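Local structure of mRNA-capping enzyme subunit alpha (Saccharomyces cerevisiae, 3KYH) at residues C[61-67]-C[245-249]; C[109-113]-C[124-128]. The protein catalyses the second step of mRNA capping, transferring GMP from GTP to the 5'-diphosphate end of RNA through a covalent enzyme-GMP intermediate. All blocks are in the same frame, centred on the assembly; numbering follows the deposited sequence.

Overall arrangement
Followed from the N terminus, the chain reaches the end of helix 55-62 and the start of strand 67-73, the first half of interaction 1. Its partner, 245-249, comes 178 residues later, so interaction 1 closes a long loop holding much of the catalytic domain. Interaction 2 lies wholly within that loop and closes a much shorter one, 109-113 to 124-128, between strands 102-105 and 129-139. Interactions 1 and 2 therefore nest and do not cross, their nearest atoms about 20 Å apart. Interaction 1 ties the turn between helix 55-62 and strand 67-73 to the corner leading into strand 247-249, both strands belonging to the five-strand sheet. Interaction 2 folds a connection onto the eight-strand sheet and helix 168-189.

Interaction 1: residues C[61-67]-C[245-249]; sequences KLLAHDY and SLLLK
The first torsion of L246 (chi1 -65°) sets CG beside its backbone N and anti to the carbonyl carbon; with chi2 at 96° CD2 reaches H65 and K61, while the leucine carbonyl is met by Y67. H65 has the same kind of first torsion, and its imidazole turns one face to the leucine methyl: CD2 of L246 lies 4.3 Å from the ring centroid and 27° off the normal, a CH-pi contact. The aliphatic part of K61 crosses the leucine at about a right angle, CD reaching CD2 of L246 at 4.0 Å. The polar link is Y67 OH donating to L246 O at 2.6 Å, in the carbonyl plane and on a lone pair. Y67 OH also lies 4.4 Å from CD1 of L248, whose buried side chain packs on F231 and V51. D66, next after H65, forms a salt bridge with K235. Y67 opens strand 67-73, which carries the GMP-accepting K72. The tyrosine thus ties the start of this strand to the corner that leads into strand 247-249, beside P233 at the end of the strand between them, within the nucleotidyltransferase fold of capping enzymes that work through a covalent lysine-GMP intermediate.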
ATOM      1  N   LYS C  61      21.977  58.329  12.746  1.00102.29           N
ATOM      2  CA  LYS C  61      21.010  58.510  11.672  1.00102.29           C
ATOM      3  C   LYS C  61      19.985  59.605  11.935  1.00103.81           C
ATOM      4  O   LYS C  61      19.628  60.349  11.013  1.00112.96           O
ATOM      5  CB  LYS C  61      20.291  57.191  11.362  1.00106.11           C
ATOM      6  CG  LYS C  61      21.174  55.941  11.276  1.00107.03           C
ATOM      7  CD  LYS C  61      22.076  55.876  10.044  1.00102.28           C
ATOM      8  CE  LYS C  61      23.166  54.818  10.244  1.00131.04           C
ATOM      9  NZ  LYS C  61      22.712  53.565  10.949  1.00129.71           N
ATOM     10  N   LEU C  62      19.505  59.695  13.172  1.00 98.87           N
ATOM     11  CA  LEU C  62      18.555  60.737  13.556  1.00 94.33           C
ATOM     12  C   LEU C  62      19.270  62.045  13.823  1.00 96.22           C
ATOM     13  O   LEU C  62      18.639  63.093  13.806  1.00 99.03           O
ATOM     14  CB  LEU C  62      17.719  60.298  14.759  1.00 97.21           C
ATOM     15  CG  LEU C  62      16.520  61.083  15.324  1.00104.74           C
ATOM     16  CD1 LEU C  62      16.930  62.093  16.400  1.00 97.58           C
ATOM     17  CD2 LEU C  62      15.596  61.712  14.269  1.00 98.07           C
ATOM     18  N   LEU C  63      20.582  61.985  14.059  1.00101.67           N
ATOM     19  CA  LEU C  63      21.409  63.191  14.196  1.00102.69           C
ATOM     20  C   LEU C  63      21.872  63.774  12.851  1.00102.45           C
ATOM     21  O   LEU C  63      21.908  64.995  12.722  1.00102.04           O
ATOM     22  CB  LEU C  63      22.594  62.967  15.159  1.00102.19           C
ATOM     23  CG  LEU C  63      23.790  63.943  15.292  1.00108.32           C
ATOM     24  CD1 LEU C  63      23.419  65.347  15.795  1.00 93.53           C
ATOM     25  CD2 LEU C  63      24.881  63.350  16.195  1.00119.31           C
ATOM     26  N   ALA C  64      22.178  62.922  11.864  1.00100.48           N
ATOM     27  CA  ALA C  64      22.781  63.337  10.575  1.00103.29           C
ATOM     28  C   ALA C  64      21.846  63.587   9.358  1.00106.62           C
ATOM     29  O   ALA C  64      22.313  63.820   8.226  1.00 99.95           O
ATOM     30  CB  ALA C  64      23.900  62.362  10.197  1.00103.61           C
ATOM     31  N   HIS C  65      20.533  63.573   9.602  1.00105.35           N
ATOM     32  CA  HIS C  65      19.526  63.735   8.555  1.00101.08           C
ATOM     33  C   HIS C  65      18.345  64.572   9.045  1.00102.07           C
ATOM     34  O   HIS C  65      18.415  65.208  10.110  1.00 94.81           O
ATOM     35  CB  HIS C  65      19.024  62.361   8.083  1.00100.84           C
ATOM     36  CG  HIS C  65      19.993  61.626   7.214  1.00 96.05           C
ATOM     37  ND1 HIS C  65      20.967  60.792   7.725  1.00 89.42           N
ATOM     38  CD2 HIS C  65      20.130  61.592   5.864  1.00 90.67           C
ATOM     39  CE1 HIS C  65      21.674  60.289   6.726  1.00102.71           C
ATOM     40  NE2 HIS C  65      21.187  60.760   5.587  1.00 99.07           N
ATOM     41  N   ASP C  66      17.268  64.545   8.248  1.00 96.94           N
ATOM     42  CA  ASP C  66      16.024  65.275   8.505  1.00 89.09           C
ATOM     43  C   ASP C  66      14.924  64.210   8.432  1.00 81.15           C
ATOM     44  O   ASP C  66      14.720  63.607   7.382  1.00 72.84           O
ATOM     45  CB  ASP C  66      15.806  66.376   7.448  1.00 94.38           C
ATOM     46  CG  ASP C  66      17.079  67.184   7.116  1.00100.75           C
ATOM     47  OD1 ASP C  66      16.977  68.424   7.092  1.00 94.51           O
ATOM     48  OD2 ASP C  66      18.159  66.616   6.815  1.00109.10           O
ATOM     49  N   TYR C  67      14.238  63.969   9.550  1.00 79.36           N
ATOM     50  CA  TYR C  67      13.401  62.773   9.740  1.00 72.28           C
ATOM     51  C   TYR C  67      11.928  63.004  10.075  1.00 72.54           C
ATOM     52  O   TYR C  67      11.538  64.089  10.504  1.00 69.16           O
ATOM     53  CB  TYR C  67      14.006  61.904  10.837  1.00 74.59           C
ATOM     54  CG  TYR C  67      14.737  60.659  10.374  1.00 77.20           C
ATOM     55  CD1 TYR C  67      16.126  60.673  10.156  1.00 56.42           C
ATOM     56  CD2 TYR C  67      14.050  59.444  10.240  1.00 79.25           C
ATOM     57  CE1 TYR C  67      16.807  59.510   9.795  1.00 50.74           C
ATOM     58  CE2 TYR C  67      14.705  58.279   9.836  1.00 74.54           C
ATOM     59  CZ  TYR C  67      16.084  58.322   9.622  1.00 83.15           C
ATOM     60  OH  TYR C  67      16.735  57.167   9.241  1.00 89.04           O
ATOM     61  N   SER C 245      18.429  49.982   6.118  1.00 81.02           N
ATOM     62  CA  SER C 245      19.217  50.460   7.274  1.00 83.13           C
ATOM     63  C   SER C 245      18.834  51.816   7.893  1.00 82.31           C
ATOM     64  O   SER C 245      19.287  52.143   9.004  1.00 67.93           O
ATOM     65  CB  SER C 245      20.716  50.409   6.928  1.00 81.60           C
ATOM     66  OG  SER C 245      21.531  51.019   7.916  1.00 68.74           O
ATOM     67  N   LEU C 246      18.003  52.574   7.168  1.00 86.34           N
ATOM     68  CA  LEU C 246      17.505  53.882   7.614  1.00 90.63           C
ATOM     69  C   LEU C 246      15.974  54.030   7.832  1.00 89.57           C
ATOM     70  O   LEU C 246      15.501  55.126   8.186  1.00 83.32           O
ATOM     71  CB  LEU C 246      18.107  55.027   6.776  1.00 87.70           C
ATOM     72  CG  LEU C 246      19.622  55.317   6.838  1.00 91.51           C
ATOM     73  CD1 LEU C 246      20.490  54.669   5.692  1.00 56.95           C
ATOM     74  CD2 LEU C 246      19.822  56.838   6.878  1.00 94.12           C
ATOM     75  N   LEU C 247      15.212  52.943   7.671  1.00 88.36           N
ATOM     76  CA  LEU C 247      13.780  52.968   8.034  1.00 93.42           C
ATOM     77  C   LEU C 247      13.535  52.264   9.369  1.00 99.44           C
ATOM     78  O   LEU C 247      13.765  51.052   9.474  1.00105.11           O
ATOM     79  CB  LEU C 247      12.890  52.370   6.942  1.00 90.20           C
ATOM     80  CG  LEU C 247      11.383  52.292   7.247  1.00 83.34           C
ATOM     81  CD1 LEU C 247      10.621  53.640   7.063  1.00 24.42           C
ATOM     82  CD2 LEU C 247      10.752  51.165   6.423  1.00 72.72           C
ATOM     83  N   LEU C 248      12.999  53.000  10.348  1.00 95.49           N
ATOM     84  CA  LEU C 248      13.006  52.549  11.746  1.00 94.27           C
ATOM     85  C   LEU C 248      11.660  52.272  12.414  1.00 93.43           C
ATOM     86  O   LEU C 248      10.742  53.092  12.308  1.00 99.88           O
ATOM     87  CB  LEU C 248      13.799  53.548  12.597  1.00 95.11           C
ATOM     88  CG  LEU C 248      15.242  53.888  12.197  1.00 97.68           C
ATOM     89  CD1 LEU C 248      15.748  55.072  13.025  1.00 87.08           C
ATOM     90  CD2 LEU C 248      16.184  52.681  12.304  1.00 68.95           C
ATOM     91  N   LYS C 249      11.573  51.151  13.142  1.00 89.26           N
ATOM     92  CA  LYS C 249      10.378  50.797  13.934  1.00 84.69           C
ATOM     93  C   LYS C 249      10.566  50.734  15.452  1.00 88.56           C
ATOM     94  O   LYS C 249      11.316  49.889  15.967  1.00 88.94           O
ATOM     95  CB  LYS C 249       9.687  49.529  13.423  1.00 86.20           C
ATOM     96  CG  LYS C 249      10.465  48.204  13.544  1.00 85.50           C
ATOM     97  CD  LYS C 249       9.637  47.014  13.000  1.00 68.64           C
ATOM     98  CE  LYS C 249      10.522  45.756  12.998  1.00 84.47           C
ATOM     99  NZ  LYS C 249       9.906  44.477  12.536  1.00 57.58           N
TER

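Interaction 2: residues C[109-113]-C[124-128]; sequences RFPRL and TLQDG
R112 NH1 donates to L125 O at 3.0 Å. The N-H...O angle of 156° is fairly straight, but the donor stands 47° out of the carbonyl plane, so it misses the lone-pair directions. Bends at chi2 and chi3 turn the side chain so that its NH1 meets this carbonyl. Beside it, CB of F110 meets CB of Q126 at 3.9 Å, and CB of P111 lies 3.7 Å from the hydroxyl OG1 of T124. That hydroxyl is hydrogen-bonded to the E120 carbonyl, which probably holds its rotation. The two backbones pass at a steep angle, their end-to-end directions 111° apart, with no strand pairing. Further out, the F110 ring is placed by an edge-to-face stack with F179 and by M80 and I82 of strand 76-84, while P111 rests on P182 and L186 of helix 168-189. D127 N is held by N159 OD1. Replacing R112 with an alanine removes the guanidinium and is likely to leave L125 O without this donor, the crossing then relying on the remaining side-chain contacts. D127 OD2 is 6.7 Å from R112 NH1, too far for a salt bridge, so the arginine's grip here is an off-plane bond to a main-chain carbonyl, with any carboxylate attraction probably modest.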
ATOM      1  N   ARG C 109     -12.410  54.803  -9.405  1.00103.61           N
ATOM      2  CA  ARG C 109     -12.036  55.617 -10.550  1.00102.24           C
ATOM      3  C   ARG C 109     -10.846  56.525 -10.238  1.00 94.13           C
ATOM      4  O   ARG C 109     -11.009  57.704  -9.881  1.00 84.12           O
ATOM      5  CB  ARG C 109     -13.258  56.396 -11.062  1.00113.42           C
ATOM      6  CG  ARG C 109     -14.280  55.539 -11.839  1.00130.56           C
ATOM      7  CD  ARG C 109     -15.302  54.824 -10.943  1.00147.00           C
ATOM      8  NE  ARG C 109     -16.107  53.867 -11.705  1.00155.57           N
ATOM      9  CZ  ARG C 109     -17.355  53.505 -11.407  1.00161.74           C
ATOM     10  NH1 ARG C 109     -18.000  54.030 -10.361  1.00162.77           N
ATOM     11  NH2 ARG C 109     -17.978  52.627 -12.183  1.00164.89           N
ATOM     12  N   PHE C 110      -9.651  55.948 -10.358  1.00 86.09           N
ATOM     13  CA  PHE C 110      -8.416  56.684 -10.102  1.00 89.68           C
ATOM     14  C   PHE C 110      -7.940  57.395 -11.382  1.00 94.21           C
ATOM     15  O   PHE C 110      -7.681  56.718 -12.383  1.00 93.35           O
ATOM     16  CB  PHE C 110      -7.360  55.791  -9.446  1.00 86.64           C
ATOM     17  CG  PHE C 110      -7.819  55.136  -8.141  1.00 81.02           C
ATOM     18  CD1 PHE C 110      -7.397  53.843  -7.815  1.00 51.16           C
ATOM     19  CD2 PHE C 110      -8.664  55.814  -7.233  1.00 93.86           C
ATOM     20  CE1 PHE C 110      -7.840  53.220  -6.639  1.00 85.95           C
ATOM     21  CE2 PHE C 110      -9.091  55.210  -6.022  1.00 78.15           C
ATOM     22  CZ  PHE C 110      -8.678  53.912  -5.729  1.00 84.82           C
ATOM     23  N   PRO C 111      -7.879  58.754 -11.365  1.00 93.76           N
ATOM     24  CA  PRO C 111      -7.771  59.669 -12.520  1.00 95.73           C
ATOM     25  C   PRO C 111      -6.496  60.509 -12.728  1.00 95.52           C
ATOM     26  O   PRO C 111      -5.386  59.963 -12.733  1.00 98.59           O
ATOM     27  CB  PRO C 111      -8.940  60.638 -12.272  1.00 91.58           C
ATOM     28  CG  PRO C 111      -9.312  60.460 -10.828  1.00 96.27           C
ATOM     29  CD  PRO C 111      -8.337  59.517 -10.196  1.00 92.80           C
ATOM     30  N   ARG C 112      -6.710  61.789 -13.056  1.00 87.39           N
ATOM     31  CA  ARG C 112      -5.745  62.879 -12.896  1.00 88.96           C
ATOM     32  C   ARG C 112      -6.532  64.204 -12.875  1.00 97.07           C
ATOM     33  O   ARG C 112      -7.730  64.238 -12.541  1.00 94.44           O
ATOM     34  CB  ARG C 112      -4.783  62.919 -14.075  1.00 83.88           C
ATOM     35  CG  ARG C 112      -3.548  62.068 -13.992  1.00 77.26           C
ATOM     36  CD  ARG C 112      -3.506  61.274 -15.301  1.00 87.10           C
ATOM     37  NE  ARG C 112      -2.160  60.991 -15.801  1.00 64.73           N
ATOM     38  CZ  ARG C 112      -1.806  59.876 -16.433  1.00 50.96           C
ATOM     39  NH1 ARG C 112      -2.705  58.911 -16.630  1.00 45.72           N
ATOM     40  NH2 ARG C 112      -0.540  59.725 -16.851  1.00 49.51           N
ATOM     41  N   LEU C 113      -5.830  65.299 -13.181  1.00 99.62           N
ATOM     42  CA  LEU C 113      -6.457  66.528 -13.666  1.00 99.25           C
ATOM     43  C   LEU C 113      -5.360  67.350 -14.368  1.00 99.16           C
ATOM     44  O   LEU C 113      -4.848  68.307 -13.773  1.00 96.92           O
ATOM     45  CB  LEU C 113      -7.169  67.324 -12.553  1.00 99.64           C
ATOM     46  CG  LEU C 113      -8.448  68.081 -12.945  1.00 90.36           C
ATOM     47  CD1 LEU C 113      -9.625  67.389 -12.272  1.00102.17           C
ATOM     48  CD2 LEU C 113      -8.427  69.563 -12.528  1.00 64.37           C
ATOM     49  N   THR C 124     -10.796  60.694 -17.569  1.00 90.59           N
ATOM     50  CA  THR C 124      -9.361  60.597 -17.265  1.00 90.27           C
ATOM     51  C   THR C 124      -9.056  59.404 -16.340  1.00 89.61           C
ATOM     52  O   THR C 124      -9.980  58.815 -15.769  1.00 88.11           O
ATOM     53  CB  THR C 124      -8.887  61.879 -16.606  1.00 87.53           C
ATOM     54  OG1 THR C 124      -9.752  62.153 -15.504  1.00 81.44           O
ATOM     55  CG2 THR C 124      -8.956  63.037 -17.582  1.00 80.12           C
ATOM     56  N   LEU C 125      -7.775  59.057 -16.190  1.00 89.23           N
ATOM     57  CA  LEU C 125      -7.385  57.783 -15.562  1.00 90.97           C
ATOM     58  C   LEU C 125      -5.979  57.762 -14.918  1.00 92.85           C
ATOM     59  O   LEU C 125      -5.238  58.734 -15.056  1.00 95.48           O
ATOM     60  CB  LEU C 125      -7.572  56.639 -16.582  1.00 86.77           C
ATOM     61  CG  LEU C 125      -8.551  55.468 -16.375  1.00 67.94           C
ATOM     62  CD1 LEU C 125      -7.792  54.280 -15.848  1.00 47.92           C
ATOM     63  CD2 LEU C 125      -9.815  55.727 -15.523  1.00 51.17           C
ATOM     64  N   GLN C 126      -5.642  56.665 -14.220  1.00 90.73           N
ATOM     65  CA  GLN C 126      -4.341  56.431 -13.555  1.00 84.74           C
ATOM     66  C   GLN C 126      -3.774  55.076 -13.997  1.00 76.32           C
ATOM     67  O   GLN C 126      -4.507  54.083 -14.008  1.00 63.07           O
ATOM     68  CB  GLN C 126      -4.516  56.433 -12.027  1.00 91.03           C
ATOM     69  CG  GLN C 126      -3.258  56.753 -11.207  1.00 94.50           C
ATOM     70  CD  GLN C 126      -3.209  58.194 -10.677  1.00 99.91           C
ATOM     71  OE1 GLN C 126      -4.259  58.758 -10.310  1.00 87.55           O
ATOM     72  NE2 GLN C 126      -1.981  58.774 -10.582  1.00 53.38           N
ATOM     73  N   ASP C 127      -2.484  55.058 -14.354  1.00 79.38           N
ATOM     74  CA  ASP C 127      -1.755  53.898 -14.958  1.00 77.71           C
ATOM     75  C   ASP C 127      -0.341  53.935 -14.431  1.00 78.38           C
ATOM     76  O   ASP C 127       0.366  54.936 -14.657  1.00 62.59           O
ATOM     77  CB  ASP C 127      -1.674  54.004 -16.504  1.00 75.30           C
ATOM     78  CG  ASP C 127      -0.760  52.928 -17.191  1.00 69.31           C
ATOM     79  OD1 ASP C 127       0.195  52.334 -16.610  1.00 46.19           O
ATOM     80  OD2 ASP C 127      -0.962  52.739 -18.417  1.00 69.70           O
ATOM     81  N   GLY C 128       0.063  52.806 -13.837  1.00 80.32           N
ATOM     82  CA  GLY C 128       1.358  52.631 -13.177  1.00 83.76           C
ATOM     83  C   GLY C 128       1.458  53.429 -11.885  1.00 84.85           C
ATOM     84  O   GLY C 128       2.177  54.440 -11.812  1.00 78.78           O
TER